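Local structure of nucleoporin NUP170 (5HAX) at residues His65-Leu75 with Ala86-Trp95; Val347-Pro355 with Leu370-Asp378. The protein is a nucleoporin that probably serves as a scaffold component of the nuclear pore complex. All coordinates share one frame; numbering follows the deposited sequence. Where two conformers were deposited one is given.

Both contacts lie in the propeller-like part of the chain, and their nearest atoms are about 21 Å apart. Contact 1 joins neighbouring strands of one four-stranded antiparallel sheet and brings in the end of helix 60-67. Contact 2 has almost no regular structure: it ties the chain leaving strand 341-348 to the loop that leads into strand 380-386, so it lies between strands that belong to two different sheets. Each is partly buried. In contact 1 backbone bonds and a carboxylate on backbone amides do the polar work, with a ring stack beside them. Contact 2 relies on side chains and waters: a two-pronged salt bridge at its exposed side, and proline, leucine and phenylalanine packing on its buried side.

Contact 1 (His65-Leu75 with Ala86-Trp95); sequences HLNAGEVFTKL and ASIDSSLFLW
Lys-74 and Ser-87 form the hydrogen-bonded pair of an antiparallel beta arrangement in a four-stranded sheet, consistent with a blade of a beta-propeller. Ser-87 N gives a bond of 2.9 Å to Lys-74 O. The return bond runs from Lys-74 N to Ser-87 O at 3.1 Å. Beyond the strand end, Asp-89 N bonds to Phe-72 O. Asp-89 sits in the type II' turn from Ile-88 to Ser-91, which joins strand 83-88 to strand 91-96. Its carboxylate reaches back to the loop before strand 73-78. Asp-89 OD1 accepts from Phe-72 N at 3.3 Å and weakly from Val-71 N, while OD2 takes a weak bond from Glu-70 N. In the conformer given, the carboxylate faces three successive amides, though two of the bonds are weak.

The aromatic contact is an offset stack of His-65 on Phe-93. The centroids of the His-65 and Phe-93 rings are 4.4 Å apart and the planes differ by 14°. His-65 has CG beside its backbone N (chi1 -71°), and Phe-93 CZ lies over the centre of the imidazole. An alanine here would remove the imidazole and is likely to leave that face of Phe-93 without its stacking partner.

Apolar contacts join the helix end to the sheet. Ile-88 CD1 lies 3.7 Å from His-65 CB, and Leu-66 CD2 approaches Ile-88 CG1. Farther along, Leu-75 CD2 packs tightly on Ala-86 CB, at 3.4 Å.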
# COMPACT_ATOMS: atom_id res chain seq x y z
N HIS A 65 -12.84 31.42 -6.80
CA HIS A 65 -13.90 31.10 -5.85
C HIS A 65 -13.39 31.18 -4.41
O HIS A 65 -14.10 31.68 -3.53
CB HIS A 65 -14.46 29.71 -6.13
CG HIS A 65 -15.27 29.63 -7.39
ND1 HIS A 65 -16.42 30.37 -7.59
CD2 HIS A 65 -15.12 28.87 -8.50
CE1 HIS A 65 -16.93 30.08 -8.77
NE2 HIS A 65 -16.16 29.18 -9.35
N LEU A 66 -12.17 30.69 -4.16
CA LEU A 66 -11.65 30.66 -2.80
C LEU A 66 -11.49 32.07 -2.24
O LEU A 66 -11.90 32.36 -1.11
CB LEU A 66 -10.31 29.92 -2.77
CG LEU A 66 -10.39 28.39 -2.76
CD1 LEU A 66 -9.02 27.79 -3.03
CD2 LEU A 66 -10.94 27.87 -1.44
N ASN A 67 -10.89 32.97 -3.03
CA ASN A 67 -10.77 34.36 -2.61
C ASN A 67 -12.10 35.10 -2.64
O ASN A 67 -12.19 36.21 -2.09
CB ASN A 67 -9.74 35.09 -3.48
CG ASN A 67 -8.32 34.63 -3.20
OD1 ASN A 67 -8.10 33.58 -2.60
ND2 ASN A 67 -7.35 35.44 -3.62
N ALA A 68 -13.12 34.52 -3.27
CA ALA A 68 -14.48 35.02 -3.19
C ALA A 68 -15.25 34.42 -2.02
O ALA A 68 -16.49 34.46 -2.00
CB ALA A 68 -15.22 34.74 -4.50
N GLY A 69 -14.54 33.85 -1.04
CA GLY A 69 -15.20 33.22 0.09
C GLY A 69 -15.60 34.25 1.13
O GLY A 69 -14.80 35.09 1.55
N GLU A 70 -16.87 34.18 1.55
CA GLU A 70 -17.40 35.14 2.51
C GLU A 70 -17.12 34.75 3.95
O GLU A 70 -16.82 35.62 4.78
CB GLU A 70 -18.91 35.29 2.30
CG GLU A 70 -19.29 36.13 1.09
CD GLU A 70 -20.78 36.15 0.82
OE1 GLU A 70 -21.51 35.33 1.43
OE2 GLU A 70 -21.23 36.98 0.00
N VAL A 71 -17.20 33.46 4.28
CA VAL A 71 -17.10 33.01 5.67
C VAL A 71 -16.15 31.83 5.81
O VAL A 71 -15.29 31.82 6.70
CB VAL A 71 -18.49 32.66 6.23
CG1 VAL A 71 -18.39 32.18 7.67
CG2 VAL A 71 -19.42 33.87 6.15
N PHE A 72 -16.29 30.82 4.95
CA PHE A 72 -15.63 29.54 5.19
C PHE A 72 -15.24 28.87 3.88
O PHE A 72 -16.00 28.88 2.91
CB PHE A 72 -16.55 28.62 6.00
CG PHE A 72 -15.88 27.39 6.53
CD1 PHE A 72 -14.92 27.49 7.52
CD2 PHE A 72 -16.21 26.14 6.04
CE1 PHE A 72 -14.30 26.36 8.01
CE2 PHE A 72 -15.60 25.00 6.53
CZ PHE A 72 -14.64 25.11 7.52
N THR A 73 -14.04 28.27 3.87
CA THR A 73 -13.55 27.49 2.74
C THR A 73 -12.82 26.26 3.27
O THR A 73 -12.42 26.21 4.44
CB THR A 73 -12.60 28.30 1.84
OG1 THR A 73 -11.43 28.66 2.58
CG2 THR A 73 -13.29 29.55 1.32
N LYS A 74 -12.64 25.27 2.40
CA LYS A 74 -12.00 24.02 2.79
C LYS A 74 -11.54 23.26 1.55
O LYS A 74 -12.22 23.31 0.51
CB LYS A 74 -12.95 23.15 3.62
CG LYS A 74 -12.28 21.97 4.30
CD LYS A 74 -13.17 21.40 5.40
CE LYS A 74 -12.51 20.21 6.09
NZ LYS A 74 -11.14 20.53 6.59
N LEU A 75 -10.40 22.58 1.66
CA LEU A 75 -9.85 21.74 0.60
C LEU A 75 -9.73 20.30 1.09
O LEU A 75 -9.60 20.04 2.29
CB LEU A 75 -8.47 22.24 0.16
CG LEU A 75 -8.39 23.59 -0.55
CD1 LEU A 75 -6.96 24.07 -0.65
CD2 LEU A 75 -9.01 23.47 -1.94
N ALA A 86 -12.84 21.42 -3.44
CA ALA A 86 -12.81 22.66 -2.69
C ALA A 86 -14.25 23.08 -2.41
O ALA A 86 -15.08 23.08 -3.33
CB ALA A 86 -12.08 23.76 -3.46
N SER A 87 -14.53 23.40 -1.16
CA SER A 87 -15.84 23.92 -0.76
C SER A 87 -15.71 25.40 -0.43
O SER A 87 -14.75 25.82 0.23
CB SER A 87 -16.40 23.16 0.44
OG SER A 87 -15.65 23.41 1.61
N ILE A 88 -16.66 26.20 -0.92
CA ILE A 88 -16.73 27.63 -0.64
C ILE A 88 -18.14 27.91 -0.15
O ILE A 88 -19.09 27.87 -0.93
CB ILE A 88 -16.40 28.49 -1.88
CG1 ILE A 88 -14.99 28.16 -2.40
CG2 ILE A 88 -16.49 29.97 -1.53
CD1 ILE A 88 -14.98 27.16 -3.52
N ASP A 89 -18.26 28.19 1.15
CA ASP A 89 -19.56 28.40 1.78
C ASP A 89 -20.48 27.22 1.49
O ASP A 89 -20.23 26.11 1.96
CB ASP A 89 -20.18 29.72 1.31
CG ASP A 89 -19.35 30.93 1.71
OD1 ASP A 89 -18.82 30.93 2.85
OD2 ASP A 89 -19.22 31.87 0.90
N SER A 90 -21.55 27.44 0.71
CA SER A 90 -22.51 26.39 0.39
C SER A 90 -22.28 25.76 -0.97
O SER A 90 -23.16 25.06 -1.48
CB SER A 90 -23.93 26.97 0.45
OG SER A 90 -24.09 28.04 -0.47
N SER A 91 -21.11 25.97 -1.58
CA SER A 91 -20.81 25.47 -2.91
C SER A 91 -19.61 24.53 -2.88
O SER A 91 -18.68 24.72 -2.09
CB SER A 91 -20.54 26.63 -3.88
OG SER A 91 -21.71 27.40 -4.10
N LEU A 92 -19.64 23.52 -3.75
CA LEU A 92 -18.62 22.49 -3.81
C LEU A 92 -18.12 22.33 -5.24
O LEU A 92 -18.92 22.34 -6.18
CB LEU A 92 -19.16 21.15 -3.30
CG LEU A 92 -18.21 19.96 -3.40
CD1 LEU A 92 -16.95 20.19 -2.59
CD2 LEU A 92 -18.92 18.69 -2.95
N PHE A 93 -16.81 22.15 -5.40
CA PHE A 93 -16.19 22.03 -6.71
C PHE A 93 -15.17 20.90 -6.69
O PHE A 93 -14.24 20.92 -5.88
CB PHE A 93 -15.52 23.34 -7.13
CG PHE A 93 -16.48 24.49 -7.25
CD1 PHE A 93 -17.21 24.67 -8.41
CD2 PHE A 93 -16.65 25.38 -6.20
CE1 PHE A 93 -18.10 25.73 -8.52
CE2 PHE A 93 -17.54 26.43 -6.31
CZ PHE A 93 -18.26 26.61 -7.47
N LEU A 94 -15.34 19.93 -7.59
CA LEU A 94 -14.43 18.81 -7.76
C LEU A 94 -13.66 18.95 -9.07
O LEU A 94 -14.14 19.58 -10.01
CB LEU A 94 -15.19 17.47 -7.77
CG LEU A 94 -15.92 17.01 -6.51
CD1 LEU A 94 -17.11 17.91 -6.17
CD2 LEU A 94 -16.40 15.58 -6.69
N TRP A 95 -12.47 18.36 -9.12
CA TRP A 95 -11.70 18.39 -10.36
C TRP A 95 -10.62 17.31 -10.33
O TRP A 95 -10.11 16.95 -9.27
CB TRP A 95 -11.06 19.77 -10.59
CG TRP A 95 -9.86 20.07 -9.73
CD1 TRP A 95 -8.55 19.84 -10.05
CD2 TRP A 95 -9.86 20.66 -8.43
NE1 TRP A 95 -7.74 20.25 -9.02
CE2 TRP A 95 -8.52 20.76 -8.02
CE3 TRP A 95 -10.87 21.12 -7.58
CZ2 TRP A 95 -8.15 21.30 -6.78
CZ3 TRP A 95 -10.50 21.66 -6.35
CH2 TRP A 95 -9.16 21.74 -5.97

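Contact 2 (Val347-Pro355 with Leu370-Asp378)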
# COMPACT_ATOMS: atom_id res chain seq x y z
N VAL A 347 7.46 2.25 21.17
CA VAL A 347 7.60 3.65 20.77
C VAL A 347 8.76 3.76 19.79
O VAL A 347 9.87 3.31 20.08
CB VAL A 347 7.84 4.58 21.97
CG1 VAL A 347 7.97 6.03 21.51
CG2 VAL A 347 6.72 4.44 22.99
N LYS A 348 8.50 4.38 18.64
CA LYS A 348 9.56 4.79 17.72
C LYS A 348 9.81 6.28 17.92
O LYS A 348 8.95 7.11 17.60
CB LYS A 348 9.18 4.49 16.26
CG LYS A 348 10.34 4.68 15.27
CD LYS A 348 11.46 3.66 15.50
CE LYS A 348 12.76 4.07 14.81
NZ LYS A 348 12.82 3.65 13.39
N PHE A 349 10.98 6.61 18.46
CA PHE A 349 11.33 8.00 18.72
C PHE A 349 11.83 8.69 17.46
O PHE A 349 12.24 8.04 16.50
CB PHE A 349 12.38 8.08 19.82
CG PHE A 349 11.85 7.79 21.20
CD1 PHE A 349 11.20 8.78 21.92
CD2 PHE A 349 12.00 6.54 21.77
CE1 PHE A 349 10.71 8.52 23.19
CE2 PHE A 349 11.51 6.28 23.04
CZ PHE A 349 10.86 7.27 23.75
N PRO A 350 11.81 10.02 17.44
CA PRO A 350 12.12 10.76 16.21
C PRO A 350 13.58 10.63 15.81
O PRO A 350 14.44 10.36 16.66
CB PRO A 350 11.79 12.22 16.58
CG PRO A 350 10.95 12.15 17.79
CD PRO A 350 11.34 10.91 18.52
N PRO A 351 13.89 10.85 14.54
CA PRO A 351 15.30 10.96 14.13
C PRO A 351 15.90 12.25 14.65
O PRO A 351 15.21 13.14 15.13
CB PRO A 351 15.20 10.96 12.60
CG PRO A 351 13.90 11.66 12.34
CD PRO A 351 12.97 11.22 13.45
N ARG A 352 17.23 12.36 14.53
CA ARG A 352 17.96 13.52 15.01
C ARG A 352 18.37 14.48 13.90
O ARG A 352 18.38 15.69 14.11
CB ARG A 352 19.21 13.08 15.78
CG ARG A 352 19.91 14.22 16.50
CD ARG A 352 20.68 13.72 17.72
NE ARG A 352 19.79 13.44 18.84
CZ ARG A 352 19.44 14.32 19.78
NH1 ARG A 352 19.89 15.57 19.74
NH2 ARG A 352 18.63 13.94 20.76
N GLU A 353 18.71 13.96 12.72
CA GLU A 353 19.17 14.81 11.62
C GLU A 353 18.07 15.76 11.17
O GLU A 353 16.95 15.34 10.87
CB GLU A 353 19.63 13.95 10.45
CG GLU A 353 21.01 14.30 9.92
CD GLU A 353 21.28 13.70 8.55
OE1 GLU A 353 20.63 14.12 7.58
OE2 GLU A 353 22.14 12.80 8.45
N SER A 354 18.40 17.05 11.11
CA SER A 354 17.52 18.08 10.57
C SER A 354 17.83 18.34 9.10
O SER A 354 18.93 18.04 8.63
CB SER A 354 17.66 19.37 11.37
OG SER A 354 16.93 19.31 12.58
N PRO A 355 16.88 18.89 8.36
CA PRO A 355 17.13 19.18 6.94
C PRO A 355 18.13 20.32 6.78
O PRO A 355 18.14 21.28 7.56
CB PRO A 355 15.75 19.57 6.41
CG PRO A 355 15.02 20.09 7.61
CD PRO A 355 15.52 19.30 8.78
N LEU A 370 19.78 4.43 22.68
CA LEU A 370 18.44 4.88 22.32
C LEU A 370 18.38 6.40 22.39
O LEU A 370 18.63 6.99 23.45
CB LEU A 370 17.40 4.26 23.26
CG LEU A 370 15.95 4.66 22.99
CD1 LEU A 370 15.49 4.13 21.63
CD2 LEU A 370 15.04 4.17 24.10
N ASP A 371 18.04 7.03 21.27
CA ASP A 371 17.86 8.48 21.21
C ASP A 371 16.39 8.78 21.49
O ASP A 371 15.53 8.58 20.63
CB ASP A 371 18.29 9.04 19.86
CG ASP A 371 18.33 10.55 19.84
OD1 ASP A 371 17.85 11.19 20.80
OD2 ASP A 371 18.84 11.10 18.84
N LYS A 372 16.11 9.28 22.70
CA LYS A 372 14.75 9.55 23.15
C LYS A 372 14.52 11.03 23.44
O LYS A 372 13.58 11.37 24.17
CB LYS A 372 14.46 8.72 24.40
CG LYS A 372 15.38 9.04 25.57
CD LYS A 372 15.16 8.10 26.75
CE LYS A 372 15.98 8.53 27.96
NZ LYS A 372 15.69 7.70 29.16
N THR A 373 15.35 11.92 22.88
CA THR A 373 15.28 13.34 23.19
C THR A 373 15.31 14.24 21.96
O THR A 373 15.39 15.47 22.11
CB THR A 373 16.42 13.74 24.13
OG1 THR A 373 17.68 13.34 23.56
CG2 THR A 373 16.26 13.08 25.50
N SER A 374 15.24 13.69 20.75
CA SER A 374 15.36 14.52 19.56
C SER A 374 14.14 15.41 19.38
O SER A 374 13.00 14.98 19.59
CB SER A 374 15.55 13.66 18.31
OG SER A 374 15.58 14.50 17.17
N ARG A 375 14.38 16.65 18.96
CA ARG A 375 13.33 17.62 18.68
C ARG A 375 13.13 17.84 17.19
O ARG A 375 12.47 18.80 16.79
CB ARG A 375 13.67 18.96 19.35
CG ARG A 375 13.96 18.86 20.85
CD ARG A 375 12.69 18.86 21.68
NE ARG A 375 11.88 20.06 21.45
CZ ARG A 375 12.21 21.28 21.87
NH1 ARG A 375 13.34 21.47 22.54
NH2 ARG A 375 11.41 22.30 21.61
N ALA A 376 13.67 16.95 16.34
CA ALA A 376 13.68 17.20 14.91
C ALA A 376 12.28 17.19 14.31
O ALA A 376 12.04 17.84 13.29
CB ALA A 376 14.55 16.15 14.21
N LEU A 377 11.35 16.46 14.92
CA LEU A 377 9.96 16.40 14.46
C LEU A 377 9.03 17.22 15.35
O LEU A 377 7.81 17.02 15.32
CB LEU A 377 9.48 14.95 14.41
CG LEU A 377 10.27 13.99 13.51
CD1 LEU A 377 9.59 12.63 13.48
CD2 LEU A 377 10.42 14.54 12.10
N ASP A 378 9.58 18.15 16.13
CA ASP A 378 8.79 18.98 17.03
C ASP A 378 8.68 20.40 16.46
O ASP A 378 9.69 21.07 16.27
CB ASP A 378 9.43 19.01 18.42
CG ASP A 378 8.66 19.86 19.41
OD1 ASP A 378 7.47 20.15 19.16
OD2 ASP A 378 9.24 20.23 20.45
O HOH W 1 14.67 10.85 19.56
O HOH W 2 17.23 9.63 16.69
O HOH W 3 13.55 19.63 11.96
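Arg-352 grips Asp-371 side-on in a two-pronged salt bridge between two loops of the propeller-like domain. Arg-352 NE lies 2.5 Å from Asp-371 OD2, unusually short, so its exact length is doubtful. Arg-352 NH2 bonds to Asp-371 OD1 at 2.9 Å. Both bonds are nearly straight, and the guanidinium and carboxylate are close to coplanar, 17° apart. The arginine chain bends at chi3 (-76°), which turns its NE edge to the acid. Asp-371 OD1 also takes a weak bond from Thr-373 N, within its own loop.

Ser-374 supplies the next link. Its OG lies anti to the backbone N and donates a very short bond to Pro-351 O. Ser-374 OG also accepts from Ala-376 N at 3.2 Å, which makes an ST turn. Two waters meet at Pro-350 O. Water 2 donates to it and to Asp-371 OD2. Water 1 accepts from Ser-374 N.

The packing follows the chain back toward strand 341-348. Leu-377 CD1 rests against Pro-350 CB and Pro-351 CD, while Phe-405 of strand 403-409 touches both Leu-377 and Pro-351. The Phe-349 ring is sandwiched. Val-347 CG1 covers one face, and Lys-372 covers the opposite one. The amine of Lys-372 bonds elsewhere, to the backbone of Ser-283. Lys-372 CB makes the CH-pi contact, 3.8 Å from the centroid of the Phe-349 ring and only 7° off the normal.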